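Local coordinates for universal stress protein (Pseudomonas aeruginosa UCBPP-PA14, PDB 7MQ5) that is of unknown function but belongs to the universal stress protein family, whose bacterial members are generally linked to survival under stress, at residues Gln18-Ala23 against Ile94-Pro99; Lys136-Val141 against Gln234-Val239; Ile175-Ser180 against Gly223-Leu228. All coordinates share one frame; numbering follows the deposited sequence. Where two conformers were deposited one is given.

From the N terminus, the chain enters contact 1 at 18-23, just after strand 9-13, and closes the loop 71 residues later at 94-99, at the end of the neighbouring strand 92-96. Contact 2 opens only afterwards, at strand 136-141, and closes at 234-239, where helix 225-236 turns toward strand 240-244. Contact 3, 175-180 against 223-228, is nested inside that loop and uses the other end of the same helix. Contacts 2 and 3 meet directly, since strands 136-141 and 171-178 pair side by side. Contact 1 stands about 20 Å from contact 2, centre to centre, with no touch, yet one continuous sheet joins all three.

Contact 1: Gln18-Ala23 against Ile94-Pro99; sequences QLEGLA and IKQHFP
Q96 holds CG anti to its backbone N (chi1 178°) and stays extended beyond it, reaching from the end of strand 92-96 to the start of helix 22-34; Q18 instead bends at chi2 (-74°) and lays its amide over the ring of F98. OE1 of Q96 takes L22 N at 3.0 Å, the donor standing above the carbonyl plane. A water also donates to Q96 OE1 at 2.8 Å and in turn accepts from A23 N at 3.1 Å. In the conformer given, NE2 of Q96 donates to OE1 of E20 at 3.0 Å, a bent bond on the anti side of the carboxylate; E20 has a second conformer, so this bond is less certain than the one to L22 N. Beside this, the amide of Q18 stacks on F98 with planes 13° apart; Q18 CG comes within 3.5 Å of F98 CZ, a CH-pi contact over the face. Deeper in, A23 CB packs on I94 CG2 at 3.8 Å. T126 of strand 123-126 also touches L22, I94 and Q96, while K95, whose CB is directed away from 18-23, forms a salt bridge with D112. The contact ties the link between strand 9-13 and helix 22-34 to the C-terminal end of the neighbouring parallel strand 92-96, consistent with a HUP-like alpha/beta fold. Chemically, one side-chain oxygen serves two N-H groups of the first helical turn, directly and through water, next to G21 at the N-cap.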
# COMPACT_ATOMS: atom_id res chain seq x y z
N GLN A 18 -14.93 -12.58 -10.28
CA GLN A 18 -15.41 -12.08 -8.96
C GLN A 18 -16.55 -11.07 -9.19
O GLN A 18 -16.65 -10.52 -10.29
CB GLN A 18 -14.24 -11.48 -8.19
CG GLN A 18 -13.16 -12.50 -7.81
CD GLN A 18 -13.56 -13.41 -6.67
OE1 GLN A 18 -14.60 -13.25 -6.03
NE2 GLN A 18 -12.70 -14.38 -6.37
N LEU A 19 -17.36 -10.81 -8.16
CA LEU A 19 -18.51 -9.86 -8.30
C LEU A 19 -18.14 -8.44 -7.87
O LEU A 19 -19.02 -7.55 -7.96
CB LEU A 19 -19.70 -10.38 -7.50
CG LEU A 19 -20.28 -11.70 -7.99
CD1 LEU A 19 -21.64 -11.92 -7.36
CD2 LEU A 19 -20.40 -11.73 -9.52
N GLU A 20 -16.92 -8.26 -7.36
CA GLU A 20 -16.43 -6.91 -7.03
C GLU A 20 -15.26 -6.61 -7.97
O GLU A 20 -14.64 -7.56 -8.49
CB GLU A 20 -16.01 -6.78 -5.56
CG GLU A 20 -17.18 -6.81 -4.59
CD GLU A 20 -16.78 -6.47 -3.16
OE1 GLU A 20 -15.61 -6.73 -2.81
OE2 GLU A 20 -17.61 -5.92 -2.41
N GLY A 21 -15.04 -5.32 -8.23
CA GLY A 21 -13.91 -4.86 -9.05
C GLY A 21 -13.27 -3.68 -8.36
O GLY A 21 -13.17 -2.62 -8.98
N LEU A 22 -12.82 -3.87 -7.12
CA LEU A 22 -12.32 -2.69 -6.38
C LEU A 22 -10.96 -2.25 -6.93
O LEU A 22 -10.65 -1.07 -6.76
CB LEU A 22 -12.27 -2.94 -4.87
CG LEU A 22 -13.53 -2.55 -4.08
CD1 LEU A 22 -13.84 -1.07 -4.20
CD2 LEU A 22 -14.73 -3.35 -4.52
N ALA A 23 -10.14 -3.15 -7.49
CA ALA A 23 -8.82 -2.68 -7.99
C ALA A 23 -9.03 -1.58 -9.04
O ALA A 23 -8.39 -0.51 -8.96
CB ALA A 23 -8.01 -3.82 -8.53
N ILE A 94 -2.05 -2.39 -8.09
CA ILE A 94 -3.31 -2.44 -7.31
C ILE A 94 -3.91 -3.82 -7.51
O ILE A 94 -4.15 -4.24 -8.67
CB ILE A 94 -4.30 -1.34 -7.70
CG1 ILE A 94 -3.66 0.05 -7.64
CG2 ILE A 94 -5.55 -1.44 -6.83
CD1 ILE A 94 -4.61 1.17 -8.01
N LYS A 95 -4.15 -4.52 -6.39
CA LYS A 95 -4.78 -5.85 -6.45
C LYS A 95 -5.79 -5.98 -5.32
O LYS A 95 -5.49 -5.58 -4.18
CB LYS A 95 -3.72 -6.95 -6.34
CG LYS A 95 -4.33 -8.33 -6.47
CD LYS A 95 -3.37 -9.48 -6.49
CE LYS A 95 -4.10 -10.82 -6.53
NZ LYS A 95 -4.91 -11.06 -5.30
N GLN A 96 -6.94 -6.56 -5.63
CA GLN A 96 -7.95 -6.80 -4.58
C GLN A 96 -7.66 -8.11 -3.86
O GLN A 96 -7.31 -9.12 -4.49
CB GLN A 96 -9.35 -6.82 -5.20
CG GLN A 96 -10.44 -7.11 -4.17
CD GLN A 96 -11.84 -6.80 -4.64
OE1 GLN A 96 -12.09 -6.43 -5.79
NE2 GLN A 96 -12.78 -6.96 -3.72
N HIS A 97 -7.82 -8.06 -2.55
CA HIS A 97 -7.69 -9.24 -1.67
C HIS A 97 -8.96 -10.08 -1.70
O HIS A 97 -10.05 -9.51 -1.49
CB HIS A 97 -7.42 -8.77 -0.24
CG HIS A 97 -7.55 -9.83 0.78
ND1 HIS A 97 -8.44 -9.74 1.82
CD2 HIS A 97 -6.90 -11.00 0.92
CE1 HIS A 97 -8.33 -10.82 2.58
NE2 HIS A 97 -7.38 -11.61 2.04
N PHE A 98 -8.80 -11.37 -1.99
CA PHE A 98 -9.91 -12.36 -1.94
C PHE A 98 -9.46 -13.48 -1.00
O PHE A 98 -8.57 -14.26 -1.35
CB PHE A 98 -10.27 -12.87 -3.34
CG PHE A 98 -10.83 -11.82 -4.26
CD1 PHE A 98 -12.15 -11.41 -4.15
CD2 PHE A 98 -10.04 -11.23 -5.23
CE1 PHE A 98 -12.66 -10.42 -4.98
CE2 PHE A 98 -10.55 -10.25 -6.07
CZ PHE A 98 -11.86 -9.84 -5.94
N PRO A 99 -9.97 -13.53 0.25
CA PRO A 99 -9.54 -14.55 1.21
C PRO A 99 -9.92 -15.98 0.82
O PRO A 99 -10.96 -16.17 0.20
CB PRO A 99 -10.25 -14.16 2.51
CG PRO A 99 -11.45 -13.37 2.05
CD PRO A 99 -10.99 -12.63 0.81
O HOH W 1 -10.55 -6.19 -8.17

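Contact 2: Lys136-Val141 against Gln234-Val239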
# COMPACT_ATOMS: atom_id res chain seq x y z
N LYS A 136 -11.18 8.20 6.10
CA LYS A 136 -9.98 8.51 6.93
C LYS A 136 -8.81 7.67 6.43
O LYS A 136 -8.96 6.44 6.24
CB LYS A 136 -10.28 8.27 8.41
CG LYS A 136 -11.38 9.18 8.95
CD LYS A 136 -11.56 9.10 10.44
CE LYS A 136 -12.70 9.98 10.92
NZ LYS A 136 -12.97 9.79 12.37
N ILE A 137 -7.68 8.33 6.23
CA ILE A 137 -6.41 7.70 5.77
C ILE A 137 -5.47 7.65 6.97
O ILE A 137 -5.26 8.70 7.59
CB ILE A 137 -5.80 8.52 4.62
CG1 ILE A 137 -6.83 8.93 3.56
CG2 ILE A 137 -4.59 7.79 4.02
CD1 ILE A 137 -7.61 7.78 2.96
N LEU A 138 -4.92 6.47 7.25
CA LEU A 138 -4.04 6.29 8.42
C LEU A 138 -2.62 5.98 7.95
O LEU A 138 -2.44 5.05 7.18
CB LEU A 138 -4.57 5.15 9.29
CG LEU A 138 -3.75 4.85 10.54
CD1 LEU A 138 -3.69 6.05 11.48
CD2 LEU A 138 -4.32 3.63 11.23
N ALA A 139 -1.65 6.76 8.42
CA ALA A 139 -0.22 6.51 8.16
C ALA A 139 0.40 5.90 9.42
O ALA A 139 0.19 6.46 10.50
CB ALA A 139 0.48 7.80 7.78
N ALA A 140 1.17 4.81 9.28
CA ALA A 140 1.83 4.17 10.43
C ALA A 140 3.33 4.48 10.40
O ALA A 140 4.00 4.15 9.42
CB ALA A 140 1.59 2.68 10.41
N VAL A 141 3.83 5.11 11.46
CA VAL A 141 5.27 5.44 11.59
C VAL A 141 5.74 5.09 13.01
O VAL A 141 4.94 4.57 13.82
CB VAL A 141 5.49 6.93 11.27
CG1 VAL A 141 5.04 7.28 9.85
CG2 VAL A 141 4.80 7.81 12.30
N GLN A 234 -9.12 0.50 13.35
CA GLN A 234 -10.51 0.09 13.64
C GLN A 234 -11.26 1.25 14.32
O GLN A 234 -12.42 1.53 13.94
CB GLN A 234 -10.51 -1.15 14.54
CG GLN A 234 -11.90 -1.69 14.79
CD GLN A 234 -12.53 -2.25 13.54
OE1 GLN A 234 -13.61 -1.82 13.13
NE2 GLN A 234 -11.83 -3.16 12.89
N LYS A 235 -10.63 1.93 15.27
CA LYS A 235 -11.30 3.03 16.00
C LYS A 235 -11.66 4.17 15.04
O LYS A 235 -12.75 4.75 15.17
CB LYS A 235 -10.41 3.52 17.15
CG LYS A 235 -10.98 4.66 17.98
CD LYS A 235 -12.28 4.33 18.69
CE LYS A 235 -12.84 5.50 19.46
NZ LYS A 235 -14.05 5.11 20.23
N LEU A 236 -10.78 4.47 14.08
CA LEU A 236 -11.02 5.54 13.08
C LEU A 236 -11.89 5.04 11.92
O LEU A 236 -12.26 5.86 11.07
CB LEU A 236 -9.68 6.01 12.50
CG LEU A 236 -8.74 6.73 13.46
CD1 LEU A 236 -7.40 6.99 12.80
CD2 LEU A 236 -9.35 8.03 13.96
N ASP A 237 -12.13 3.73 11.85
CA ASP A 237 -12.80 3.13 10.66
C ASP A 237 -11.99 3.56 9.42
O ASP A 237 -12.60 3.92 8.39
CB ASP A 237 -14.27 3.52 10.57
CG ASP A 237 -15.10 2.63 9.65
OD1 ASP A 237 -14.65 1.50 9.35
OD2 ASP A 237 -16.20 3.07 9.26
N ALA A 238 -10.65 3.51 9.50
CA ALA A 238 -9.80 3.95 8.37
C ALA A 238 -10.16 3.14 7.12
O ALA A 238 -10.37 1.90 7.22
CB ALA A 238 -8.35 3.77 8.71
N VAL A 239 -10.14 3.79 5.97
CA VAL A 239 -10.44 3.12 4.68
C VAL A 239 -9.13 2.73 3.98
O VAL A 239 -9.14 1.77 3.18
CB VAL A 239 -11.37 3.99 3.82
CG1 VAL A 239 -10.71 5.27 3.33
CG2 VAL A 239 -11.97 3.19 2.68
O HOH W 2 -12.95 6.04 6.64
O HOH W 3 -14.53 7.36 11.01
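The carbonyl oxygen of K136 is gripped twice: V239 N donates to K136 O at 2.9 Å, nearly straight and almost along the C=O axis, and A238 CA adds a weaker C-H...O contact to the same oxygen at 3.4 Å. The amide of K136 is engaged too, since one water accepts from K136 N and donates to D237 O, both at 2.8 Å. Helix 225-236 ends in a Schellman motif at D237, whose positive phi (54°) turns the backbone toward the sheet; R130 holds the D237 carboxylate in a salt bridge. The extended chain of K136 crosses L236 at about a right angle, with K136 CD 3.4 Å from L236 O. On the helix side, L138 CD1 meets L236 CD1 at 4.0 Å and L138 CB faces A238 CB; L138 also touches T232 and A233. I137, on the other face against I164 of helix 148-167, brings only CD1 round to V239 CG1, at 4.0 Å. The V239 bond lies just before strand 240-244, whose parallel pairing runs through L138 with V240 and V242. The short link D237-V239 thus completes a beta-alpha-beta crossover of the universal stress protein domain, from strand 218-222 to 240-244. A second water donates to L236 O and is weakly bonded to K136 NZ; the lysine charge would probably be favourable beside carbonyls at the C-terminal end of a helix.

Contact 3: Ile175-Ser180 against Gly223-Leu228; sequences ISAHPS and GPADVL
I175 opens the contact lightly, its CG1 lying 4.2 Å from L228 O, while its backbone pairs with A139 and V141 of strand 136-141. A177 carries most of the apolar contact: its CB presses against the first helical turn, 3.6 Å from A225 CA and 3.7 Å from A225 CB. L228 CD1 also approaches A177 CB, but L228 was modelled in two conformers and that detail is less certain. H178 turns its side chain away, where ND1 bonds to D142 and the ring meets Y200, and contributes its backbone instead. G223 N donates to H178 O at 3.1 Å in a nearly straight bond (166°), carrying on the parallel pairing of strands 171-178 and 218-222. P179 then lays CD over one face of the H178 ring, and S180 ends the run with OG 3.9 Å from G223 CA. G223 is extended with positive phi (143°, psi -173°), where a CB would jam against the preceding carbonyl O and clash with P224 CD. P224, the N-cap residue, accepts at O from V227 N and L228 N. This is the start of the beta-alpha-beta crossover after edge strand 218-222, packed on the neighbouring parallel strand. A177 and A225, with only CB, let the first helical turn lie close (CA to CA 4.9 Å), while G223 N satisfies H178 O at the last rung of the pairing.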
# COMPACT_ATOMS: atom_id res chain seq x y z
N ILE A 175 -0.53 7.08 13.23
CA ILE A 175 -0.33 6.24 14.44
C ILE A 175 1.18 6.00 14.58
O ILE A 175 1.83 5.55 13.61
CB ILE A 175 -1.13 4.92 14.41
CG1 ILE A 175 -0.85 4.02 15.63
CG2 ILE A 175 -0.89 4.15 13.13
CD1 ILE A 175 -1.12 4.65 16.97
N SER A 176 1.69 6.38 15.74
CA SER A 176 3.10 6.11 16.11
C SER A 176 3.06 5.13 17.28
O SER A 176 2.53 5.50 18.34
CB SER A 176 3.84 7.36 16.48
OG SER A 176 5.19 7.06 16.81
N ALA A 177 3.54 3.92 17.05
CA ALA A 177 3.56 2.88 18.10
C ALA A 177 5.02 2.64 18.45
O ALA A 177 5.78 2.17 17.58
CB ALA A 177 2.86 1.64 17.63
N HIS A 178 5.38 3.02 19.67
CA HIS A 178 6.76 2.90 20.20
C HIS A 178 6.77 1.81 21.27
O HIS A 178 5.90 1.80 22.13
CB HIS A 178 7.21 4.28 20.70
CG HIS A 178 8.65 4.36 21.05
ND1 HIS A 178 9.63 4.48 20.08
CD2 HIS A 178 9.28 4.36 22.24
CE1 HIS A 178 10.81 4.54 20.66
NE2 HIS A 178 10.62 4.47 21.99
N PRO A 179 7.71 0.84 21.22
CA PRO A 179 7.78 -0.22 22.23
C PRO A 179 7.88 0.34 23.66
O PRO A 179 8.51 1.36 23.85
CB PRO A 179 9.05 -1.00 21.88
CG PRO A 179 9.25 -0.74 20.39
CD PRO A 179 8.73 0.66 20.16
N SER A 180 7.26 -0.36 24.62
CA SER A 180 7.29 0.05 26.05
C SER A 180 8.72 0.01 26.57
O SER A 180 9.42 -0.98 26.34
CB SER A 180 6.39 -0.82 26.88
OG SER A 180 5.05 -0.79 26.38
N GLY A 223 3.31 0.56 23.22
CA GLY A 223 2.88 -0.85 23.20
C GLY A 223 3.27 -1.51 21.89
O GLY A 223 3.95 -0.90 21.07
N PRO A 224 2.83 -2.75 21.66
CA PRO A 224 3.20 -3.49 20.45
C PRO A 224 2.59 -2.87 19.18
O PRO A 224 1.39 -2.74 19.10
CB PRO A 224 2.67 -4.91 20.71
CG PRO A 224 2.24 -4.94 22.17
CD PRO A 224 1.94 -3.51 22.55
N ALA A 225 3.42 -2.49 18.20
CA ALA A 225 2.92 -1.86 16.96
C ALA A 225 1.97 -2.81 16.21
O ALA A 225 1.01 -2.33 15.57
CB ALA A 225 4.06 -1.44 16.07
N ASP A 226 2.23 -4.11 16.31
CA ASP A 226 1.40 -5.12 15.60
C ASP A 226 -0.04 -5.10 16.13
O ASP A 226 -0.94 -5.59 15.43
CB ASP A 226 2.00 -6.52 15.69
CG ASP A 226 2.10 -7.09 17.10
OD1 ASP A 226 2.46 -6.33 18.00
OD2 ASP A 226 1.82 -8.30 17.27
N VAL A 227 -0.29 -4.62 17.36
CA VAL A 227 -1.73 -4.55 17.79
C VAL A 227 -2.17 -3.08 17.81
O VAL A 227 -3.37 -2.82 17.59
CB VAL A 227 -1.97 -5.22 19.16
CG1 VAL A 227 -1.54 -6.68 19.13
CG2 VAL A 227 -1.30 -4.48 20.30
N LEU A 228 -1.24 -2.14 17.99
CA LEU A 228 -1.66 -0.72 18.08
C LEU A 228 -2.10 -0.19 16.72
O LEU A 228 -3.09 0.57 16.68
CB LEU A 228 -0.51 0.11 18.66
CG LEU A 228 -0.19 -0.15 20.13
CD1 LEU A 228 0.99 0.68 20.59
CD2 LEU A 228 -1.40 0.11 21.01